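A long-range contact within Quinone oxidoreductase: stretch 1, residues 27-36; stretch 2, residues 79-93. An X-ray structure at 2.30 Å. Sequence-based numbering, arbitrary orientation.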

ATOM      1  N   GLU A  27      22.332   0.442 -13.370  1.00 39.09           N
ATOM      2  CA  GLU A  27      21.914   0.453 -11.965  1.00 38.33           C
ATOM      3  C   GLU A  27      22.775   1.386 -11.118  1.00 37.42           C
ATOM      4  O   GLU A  27      23.913   1.710 -11.468  1.00 37.37           O
ATOM      5  CB  GLU A  27      22.017  -0.946 -11.338  1.00 36.64           C
ATOM      6  CG  GLU A  27      21.275  -2.056 -12.044  1.00 38.83           C
ATOM      7  CD  GLU A  27      21.329  -3.367 -11.265  1.00 39.76           C
ATOM      8  OE1 GLU A  27      22.399  -3.693 -10.708  1.00 40.20           O
ATOM      9  OE2 GLU A  27      20.307  -4.081 -11.216  1.00 41.57           O
ATOM     10  N   VAL A  28      22.217   1.803  -9.988  1.00 35.17           N
ATOM     11  CA  VAL A  28      22.935   2.640  -9.045  1.00 34.09           C
ATOM     12  C   VAL A  28      22.791   1.958  -7.696  1.00 32.88           C
ATOM     13  O   VAL A  28      21.867   1.175  -7.488  1.00 32.63           O
ATOM     14  CB  VAL A  28      22.334   4.053  -8.941  1.00 33.91           C
ATOM     15  CG1 VAL A  28      22.557   4.813 -10.239  1.00 34.86           C
ATOM     16  CG2 VAL A  28      20.853   3.960  -8.609  1.00 34.47           C
ATOM     17  N   VAL A  29      23.709   2.246  -6.786  1.00 31.57           N
ATOM     18  CA  VAL A  29      23.649   1.671  -5.453  1.00 30.24           C
ATOM     19  C   VAL A  29      23.178   2.776  -4.518  1.00 29.49           C
ATOM     20  O   VAL A  29      23.862   3.785  -4.356  1.00 29.83           O
ATOM     21  CB  VAL A  29      25.036   1.179  -4.988  1.00 30.69           C
ATOM     22  CG1 VAL A  29      24.915   0.510  -3.623  1.00 30.75           C
ATOM     23  CG2 VAL A  29      25.618   0.207  -6.013  1.00 29.90           C
ATOM     24  N   LEU A  30      22.003   2.615  -3.920  1.00 27.40           N
ATOM     25  CA  LEU A  30      21.538   3.645  -3.013  1.00 26.69           C
ATOM     26  C   LEU A  30      21.743   3.207  -1.578  1.00 26.70           C
ATOM     27  O   LEU A  30      21.529   2.039  -1.238  1.00 25.45           O
ATOM     28  CB  LEU A  30      20.062   3.993  -3.273  1.00 28.32           C
ATOM     29  CG  LEU A  30      18.831   3.236  -2.769  1.00 28.25           C
ATOM     30  CD1 LEU A  30      18.704   3.326  -1.252  1.00 29.61           C
ATOM     31  CD2 LEU A  30      17.596   3.874  -3.410  1.00 29.67           C
ATOM     32  N   ARG A  31      22.209   4.138  -0.751  1.00 26.61           N
ATOM     33  CA  ARG A  31      22.408   3.853   0.656  1.00 27.30           C
ATOM     34  C   ARG A  31      21.052   4.080   1.299  1.00 25.43           C
ATOM     35  O   ARG A  31      20.498   5.180   1.243  1.00 24.76           O
ATOM     36  CB  ARG A  31      23.476   4.770   1.272  1.00 30.06           C
ATOM     37  CG  ARG A  31      23.388   6.225   0.877  1.00 37.81           C
ATOM     38  CD  ARG A  31      24.498   7.038   1.557  1.00 42.64           C
ATOM     39  NE  ARG A  31      24.251   7.199   2.988  1.00 45.37           N
ATOM     40  CZ  ARG A  31      23.280   7.952   3.493  1.00 46.40           C
ATOM     41  NH1 ARG A  31      22.469   8.618   2.682  1.00 48.57           N
ATOM     42  NH2 ARG A  31      23.108   8.036   4.805  1.00 45.84           N
ATOM     43  N   VAL A  32      20.526   3.013   1.891  1.00 23.43           N
ATOM     44  CA  VAL A  32      19.221   2.998   2.532  1.00 21.61           C
ATOM     45  C   VAL A  32      19.068   3.837   3.807  1.00 23.24           C
ATOM     46  O   VAL A  32      19.914   3.804   4.707  1.00 23.25           O
ATOM     47  CB  VAL A  32      18.820   1.536   2.843  1.00 21.09           C
ATOM     48  CG1 VAL A  32      17.391   1.465   3.345  1.00 18.30           C
ATOM     49  CG2 VAL A  32      18.990   0.681   1.590  1.00 19.75           C
ATOM     50  N   GLU A  33      17.972   4.590   3.869  1.00 23.09           N
ATOM     51  CA  GLU A  33      17.661   5.417   5.029  1.00 23.16           C
ATOM     52  C   GLU A  33      16.420   4.873   5.732  1.00 20.96           C
ATOM     53  O   GLU A  33      16.347   4.857   6.960  1.00 20.15           O
ATOM     54  CB  GLU A  33      17.408   6.866   4.605  1.00 24.02           C
ATOM     55  CG  GLU A  33      18.659   7.614   4.177  1.00 28.47           C
ATOM     56  CD  GLU A  33      18.360   9.044   3.772  1.00 29.84           C
ATOM     57  OE1 GLU A  33      17.638   9.243   2.773  1.00 30.81           O
ATOM     58  OE2 GLU A  33      18.837   9.970   4.459  1.00 32.57           O
ATOM     59  N   ALA A  34      15.447   4.419   4.948  1.00 18.89           N
ATOM     60  CA  ALA A  34      14.214   3.888   5.512  1.00 17.83           C
ATOM     61  C   ALA A  34      13.634   2.796   4.622  1.00 18.15           C
ATOM     62  O   ALA A  34      13.896   2.748   3.416  1.00 16.34           O
ATOM     63  CB  ALA A  34      13.196   5.011   5.700  1.00 16.00           C
ATOM     64  N   VAL A  35      12.851   1.912   5.233  1.00 16.60           N
ATOM     65  CA  VAL A  35      12.231   0.816   4.514  1.00 16.41           C
ATOM     66  C   VAL A  35      10.789   0.704   4.975  1.00 16.47           C
ATOM     67  O   VAL A  35      10.519   0.613   6.175  1.00 18.22           O
ATOM     68  CB  VAL A  35      12.952  -0.525   4.804  1.00 16.24           C
ATOM     69  CG1 VAL A  35      12.386  -1.612   3.923  1.00 16.31           C
ATOM     70  CG2 VAL A  35      14.449  -0.381   4.570  1.00 17.60           C
ATOM     71  N   GLY A  36       9.859   0.726   4.030  1.00 16.07           N
ATOM     72  CA  GLY A  36       8.460   0.609   4.391  1.00 17.33           C
ATOM     73  C   GLY A  36       8.054  -0.848   4.290  1.00 18.71           C
ATOM     74  O   GLY A  36       8.327  -1.493   3.288  1.00 19.04           O
TER
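Stretch 2, residues 79-93: GGLAERVAVPKGALL

Antiparallel strands that lie far apart in sequence commonly join through two layers of contact, apolar side chains packed on one face and a ladder of backbone hydrogen bonds, and this pair from Quinone oxidoreductase illustrates both. The tightest apolar contact is between Val-32 and Val-85, where CG2 of Val-32 lies 3.2 Å from CG2 of Val-85, a close approach for two methyl groups. On the same face, CD2 of Leu-30 meets CG2 of Val-87 at 4.3 Å, and CG2 of Val-28 reaches CD1 of Leu-92 at 3.9 Å, beyond the short 3-10 segment 89-91. Toward the other end, the loop before the second strand takes over: CG2 of Val-35 rests 3.6 Å from the carbonyl O of Gly-80 and 4.1 Å from CD2 of Leu-81.

Behind this packing runs the backbone. Residues 84-88 form an extended strand directed against strand 27-36, with 147° between their N-to-C directions and a closest axial approach of 4.4 Å. Val-28 and Val-87 exchange a reciprocal pair of hydrogen bonds, N of Val-28 to O of Val-87 at 2.8 Å and N of Val-87 to O of Val-28 at 2.7 Å. Two residues on, N of Leu-30 donates to O of Val-85 at 3.0 Å, and N of Val-85 returns a bond to O of Leu-30 at 3.1 Å. The alternate pairs come closer, as non-hydrogen-bonded antiparallel pairs do: the CA atoms of Val-29 and Ala-86 are 4.3 Å apart.

The ladder ends where N of Val-32 donates to O of Glu-83 at 2.9 Å. A water extends it, donating to O of Val-32 at 2.7 Å and to O of Glu-83 at 2.8 Å. On the face opposite the Leu-30 and Val-85 side chains, NH1 of Arg-84 lies 3.5 Å from CB of Arg-31, whose own side-chain end leads away.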

ATOM      1  N   GLY A  79      15.980  -7.100  -0.987  1.00 24.10           N
ATOM      2  CA  GLY A  79      17.172  -6.348  -0.633  1.00 24.68           C
ATOM      3  C   GLY A  79      16.948  -5.062   0.142  1.00 24.02           C
ATOM      4  O   GLY A  79      17.893  -4.316   0.393  1.00 24.19           O
ATOM      5  N   GLY A  80      15.709  -4.803   0.539  1.00 23.95           N
ATOM      6  CA  GLY A  80      15.416  -3.583   1.276  1.00 22.40           C
ATOM      7  C   GLY A  80      16.115  -3.427   2.613  1.00 22.95           C
ATOM      8  O   GLY A  80      16.802  -2.425   2.849  1.00 22.96           O
ATOM      9  N   LEU A  81      15.938  -4.410   3.495  1.00 21.84           N
ATOM     10  CA  LEU A  81      16.532  -4.373   4.827  1.00 22.19           C
ATOM     11  C   LEU A  81      18.037  -4.579   4.831  1.00 23.22           C
ATOM     12  O   LEU A  81      18.553  -5.550   5.400  1.00 24.10           O
ATOM     13  CB  LEU A  81      15.864  -5.415   5.730  1.00 20.69           C
ATOM     14  CG  LEU A  81      14.427  -5.083   6.123  1.00 21.81           C
ATOM     15  CD1 LEU A  81      13.849  -6.218   6.946  1.00 23.03           C
ATOM     16  CD2 LEU A  81      14.406  -3.777   6.913  1.00 22.56           C
ATOM     17  N   ALA A  82      18.741  -3.650   4.198  1.00 22.67           N
ATOM     18  CA  ALA A  82      20.193  -3.704   4.127  1.00 23.50           C
ATOM     19  C   ALA A  82      20.715  -2.276   4.039  1.00 24.04           C
ATOM     20  O   ALA A  82      19.947  -1.347   3.779  1.00 25.05           O
ATOM     21  CB  ALA A  82      20.629  -4.506   2.906  1.00 22.46           C
ATOM     22  N   GLU A  83      22.015  -2.101   4.246  1.00 24.21           N
ATOM     23  CA  GLU A  83      22.625  -0.777   4.191  1.00 25.62           C
ATOM     24  C   GLU A  83      22.666  -0.189   2.792  1.00 25.05           C
ATOM     25  O   GLU A  83      22.578   1.028   2.628  1.00 25.68           O
ATOM     26  CB  GLU A  83      24.043  -0.819   4.764  1.00 27.12           C
ATOM     27  CG  GLU A  83      24.078  -0.829   6.273  1.00 30.87           C
ATOM     28  CD  GLU A  83      25.487  -0.789   6.813  1.00 35.15           C
ATOM     29  OE1 GLU A  83      26.213  -1.795   6.658  1.00 35.99           O
ATOM     30  OE2 GLU A  83      25.870   0.253   7.387  1.00 36.79           O
ATOM     31  N   ARG A  84      22.807  -1.049   1.789  1.00 23.85           N
ATOM     32  CA  ARG A  84      22.862  -0.598   0.404  1.00 26.54           C
ATOM     33  C   ARG A  84      22.146  -1.586  -0.504  1.00 26.49           C
ATOM     34  O   ARG A  84      22.147  -2.791  -0.236  1.00 26.24           O
ATOM     35  CB  ARG A  84      24.322  -0.435  -0.044  1.00 29.09           C
ATOM     36  CG  ARG A  84      25.051   0.705   0.660  1.00 35.47           C
ATOM     37  CD  ARG A  84      26.547   0.679   0.403  1.00 40.16           C
ATOM     38  NE  ARG A  84      27.242   1.728   1.151  1.00 45.53           N
ATOM     39  CZ  ARG A  84      27.153   3.031   0.884  1.00 47.14           C
ATOM     40  NH1 ARG A  84      26.398   3.457  -0.121  1.00 48.45           N
ATOM     41  NH2 ARG A  84      27.816   3.913   1.625  1.00 45.75           N
ATOM     42  N   VAL A  85      21.534  -1.067  -1.568  1.00 24.93           N
ATOM     43  CA  VAL A  85      20.811  -1.892  -2.531  1.00 26.30           C
ATOM     44  C   VAL A  85      21.043  -1.376  -3.940  1.00 26.87           C
ATOM     45  O   VAL A  85      21.040  -0.164  -4.166  1.00 27.61           O
ATOM     46  CB  VAL A  85      19.283  -1.852  -2.302  1.00 27.38           C
ATOM     47  CG1 VAL A  85      18.685  -3.207  -2.603  1.00 24.62           C
ATOM     48  CG2 VAL A  85      18.973  -1.407  -0.899  1.00 29.93           C
ATOM     49  N   ALA A  86      21.236  -2.290  -4.887  1.00 26.22           N
ATOM     50  CA  ALA A  86      21.437  -1.905  -6.280  1.00 27.34           C
ATOM     51  C   ALA A  86      20.047  -1.703  -6.866  1.00 27.69           C
ATOM     52  O   ALA A  86      19.162  -2.543  -6.682  1.00 28.38           O
ATOM     53  CB  ALA A  86      22.179  -3.003  -7.040  1.00 25.81           C
ATOM     54  N   VAL A  87      19.846  -0.593  -7.567  1.00 28.13           N
ATOM     55  CA  VAL A  87      18.540  -0.295  -8.137  1.00 28.11           C
ATOM     56  C   VAL A  87      18.626   0.234  -9.568  1.00 28.04           C
ATOM     57  O   VAL A  87      19.474   1.061  -9.880  1.00 28.58           O
ATOM     58  CB  VAL A  87      17.799   0.763  -7.269  1.00 28.19           C
ATOM     59  CG1 VAL A  87      16.403   1.016  -7.819  1.00 26.71           C
ATOM     60  CG2 VAL A  87      17.735   0.300  -5.826  1.00 28.27           C
ATOM     61  N   PRO A  88      17.744  -0.244 -10.459  1.00 29.09           N
ATOM     62  CA  PRO A  88      17.768   0.230 -11.848  1.00 30.06           C
ATOM     63  C   PRO A  88      17.428   1.721 -11.871  1.00 31.58           C
ATOM     64  O   PRO A  88      16.426   2.140 -11.286  1.00 32.97           O
ATOM     65  CB  PRO A  88      16.684  -0.611 -12.518  1.00 30.10           C
ATOM     66  CG  PRO A  88      16.704  -1.887 -11.720  1.00 30.63           C
ATOM     67  CD  PRO A  88      16.813  -1.375 -10.303  1.00 29.08           C
ATOM     68  N   LYS A  89      18.260   2.518 -12.533  1.00 31.97           N
ATOM     69  CA  LYS A  89      18.031   3.960 -12.617  1.00 32.31           C
ATOM     70  C   LYS A  89      16.572   4.266 -12.954  1.00 32.50           C
ATOM     71  O   LYS A  89      15.975   5.201 -12.405  1.00 32.95           O
ATOM     72  CB  LYS A  89      18.953   4.577 -13.672  1.00 32.60           C
ATOM     73  N   GLY A  90      16.005   3.460 -13.845  1.00 31.36           N
ATOM     74  CA  GLY A  90      14.631   3.652 -14.268  1.00 31.87           C
ATOM     75  C   GLY A  90      13.556   3.509 -13.204  1.00 32.96           C
ATOM     76  O   GLY A  90      12.451   4.027 -13.384  1.00 32.69           O
ATOM     77  N   ALA A  91      13.861   2.816 -12.107  1.00 31.88           N
ATOM     78  CA  ALA A  91      12.886   2.622 -11.032  1.00 31.85           C
ATOM     79  C   ALA A  91      12.953   3.731  -9.982  1.00 30.53           C
ATOM     80  O   ALA A  91      12.077   3.831  -9.122  1.00 30.84           O
ATOM     81  CB  ALA A  91      13.102   1.253 -10.361  1.00 31.35           C
ATOM     82  N   LEU A  92      13.988   4.563 -10.050  1.00 29.46           N
ATOM     83  CA  LEU A  92      14.151   5.649  -9.084  1.00 28.82           C
ATOM     84  C   LEU A  92      12.999   6.635  -9.133  1.00 29.86           C
ATOM     85  O   LEU A  92      12.568   7.057 -10.203  1.00 30.77           O
ATOM     86  CB  LEU A  92      15.462   6.394  -9.332  1.00 26.88           C
ATOM     87  CG  LEU A  92      16.719   5.551  -9.141  1.00 26.62           C
ATOM     88  CD1 LEU A  92      17.939   6.355  -9.571  1.00 27.80           C
ATOM     89  CD2 LEU A  92      16.829   5.120  -7.684  1.00 23.95           C
ATOM     90  N   LEU A  93      12.516   7.014  -7.960  1.00 31.32           N
ATOM     91  CA  LEU A  93      11.403   7.944  -7.854  1.00 31.81           C
ATOM     92  C   LEU A  93      11.849   9.222  -7.133  1.00 31.66           C
ATOM     93  O   LEU A  93      12.121   9.197  -5.933  1.00 32.34           O
ATOM     94  CB  LEU A  93      10.264   7.258  -7.094  1.00 33.45           C
ATOM     95  CG  LEU A  93       8.885   7.905  -7.082  1.00 36.29           C
ATOM     96  CD1 LEU A  93       8.853   9.045  -6.083  1.00 39.39           C
ATOM     97  CD2 LEU A  93       8.547   8.385  -8.492  1.00 39.18           C
TER
HETATM   98  O   HOH W   1      22.403   2.765   4.801  1.00 23.90           O